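Local coordinates for protein vaginolysin (Gardnerella vaginalis, PDB 5IMY) that probably binds cholesterol in host membranes and perforates them, as a secreted toxin of the cholesterol-dependent cytolysin family, at residues Gln175-Asn178 with Gln179-Lys183. Sequence-based numbering, arbitrary orientation.
Sequences QSMN and QLKAK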
loop_
_atom_site.group_PDB
_atom_site.type_symbol
_atom_site.label_atom_id
_atom_site.label_comp_id
_atom_site.label_asym_id
_atom_site.label_seq_id
_atom_site.Cartn_x
_atom_site.Cartn_y
_atom_site.Cartn_z
ATOM N N GLN A 175 7.935 18.913 -7.893
ATOM C CA GLN A 175 6.791 18.233 -8.490
ATOM C C GLN A 175 6.083 19.078 -9.538
ATOM O O GLN A 175 5.705 18.551 -10.587
ATOM C CB GLN A 175 5.800 17.830 -7.386
ATOM C CG GLN A 175 6.342 16.772 -6.434
ATOM C CD GLN A 175 6.584 15.442 -7.123
ATOM O OE1 GLN A 175 6.001 15.153 -8.167
ATOM N NE2 GLN A 175 7.449 14.625 -6.537
ATOM N N SER A 176 5.891 20.369 -9.282
ATOM C CA SER A 176 5.292 21.261 -10.264
ATOM C C SER A 176 5.693 22.687 -9.928
ATOM O O SER A 176 5.904 23.027 -8.762
ATOM C CB SER A 176 3.765 21.132 -10.290
ATOM O OG SER A 176 3.187 21.679 -9.117
ATOM N N MET A 177 5.800 23.517 -10.964
ATOM C CA MET A 177 6.159 24.912 -10.748
ATOM C C MET A 177 5.141 25.631 -9.871
ATOM O O MET A 177 5.476 26.652 -9.263
ATOM C CB MET A 177 6.294 25.637 -12.090
ATOM C CG MET A 177 6.843 27.050 -11.978
ATOM S SD MET A 177 8.483 27.112 -11.229
ATOM C CE MET A 177 9.461 26.287 -12.482
ATOM N N ASN A 178 3.912 25.118 -9.785
ATOM C CA ASN A 178 2.880 25.774 -8.991
ATOM C C ASN A 178 3.006 25.444 -7.507
ATOM O O ASN A 178 2.849 26.332 -6.662
ATOM C CB ASN A 178 1.496 25.387 -9.512
ATOM C CG ASN A 178 0.903 26.440 -10.430
ATOM O OD1 ASN A 178 1.584 27.378 -10.847
ATOM N ND2 ASN A 178 -0.377 26.288 -10.752
ATOM N N GLN A 179 3.282 24.183 -7.161
ATOM C CA GLN A 179 3.453 23.849 -5.750
ATOM C C GLN A 179 4.737 24.452 -5.191
ATOM O O GLN A 179 4.784 24.817 -4.010
ATOM C CB GLN A 179 3.437 22.332 -5.552
ATOM C CG GLN A 179 4.586 21.589 -6.214
ATOM C CD GLN A 179 5.587 21.025 -5.220
ATOM O OE1 GLN A 179 5.275 20.807 -4.052
ATOM N NE2 GLN A 179 6.803 20.787 -5.689
ATOM N N LEU A 180 5.778 24.577 -6.018
ATOM C CA LEU A 180 7.007 25.221 -5.564
ATOM C C LEU A 180 6.815 26.724 -5.401
ATOM O O LEU A 180 7.380 27.330 -4.482
ATOM C CB LEU A 180 8.148 24.924 -6.537
ATOM C CG LEU A 180 8.586 23.459 -6.619
ATOM C CD1 LEU A 180 9.675 23.288 -7.665
ATOM C CD2 LEU A 180 9.065 22.949 -5.266
ATOM N N LYS A 181 6.032 27.348 -6.284
ATOM C CA LYS A 181 5.691 28.752 -6.085
ATOM C C LYS A 181 4.935 28.952 -4.779
ATOM O O LYS A 181 5.105 29.978 -4.112
ATOM C CB LYS A 181 4.876 29.268 -7.275
ATOM C CG LYS A 181 5.744 29.680 -8.462
ATOM C CD LYS A 181 5.012 29.615 -9.800
ATOM C CE LYS A 181 4.298 30.914 -10.147
ATOM N NZ LYS A 181 2.970 31.038 -9.491
ATOM N N ALA A 182 4.114 27.974 -4.385
ATOM C CA ALA A 182 3.411 28.062 -3.110
ATOM C C ALA A 182 4.354 27.859 -1.932
ATOM O O ALA A 182 4.112 28.399 -0.847
ATOM C CB ALA A 182 2.280 27.035 -3.063
ATOM N N LYS A 183 5.427 27.086 -2.121
ATOM C CA LYS A 183 6.390 26.859 -1.050
ATOM C C LYS A 183 7.390 28.005 -0.940
ATOM O O LYS A 183 7.700 28.453 0.169
ATOM C CB LYS A 183 7.132 25.540 -1.285
ATOM C CG LYS A 183 8.228 25.223 -0.262
ATOM C CD LYS A 183 7.681 24.467 0.939
ATOM C CE LYS A 183 8.580 24.634 2.156
ATOM N NZ LYS A 183 8.100 23.839 3.320
#
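Gln179 meets Ser176 at the start of the short helix 177-184, where the serine is the N-cap: its OG accepts the Gln179 N-H at 3.2 Å, nearly straight at 166°. The Ser176 chi1 of 71° sets OG between its own backbone N and carbonyl carbon, within reach of that N-H. Gln179 also folds its side chain back over the cap. Its CG lies 3.2 Å from Ser176 OG, and the amide ends against Gln175, where Gln179 NE2 is 3.6 Å from Gln175 CB; the two amide planes are turned 63° apart. That NE2 gives its hydrogen bond to Ser173 O, just upstream, while Gln175 OE1 accepts a hydrogen bond from Thr372 N, which joins the segment before the helix to strand 363-389. Leu180 N closes the first helical turn on Ser176 O, at 3.2 Å, and the leucine's CG rests against the same oxygen. Phe188 and Phe199, from the two following helices, pack on Leu180 and Met177. Lys181 N makes the next helical bond, to Met177 O, and the Lys181 chain slants across Met177, with Lys181 CD 3.8 Å from Met177 CG. The Ala182 side chain touches Ile72 of strand 62-76, and Ala182 N repeats the helical bond to Asn178 O at 3.1 Å.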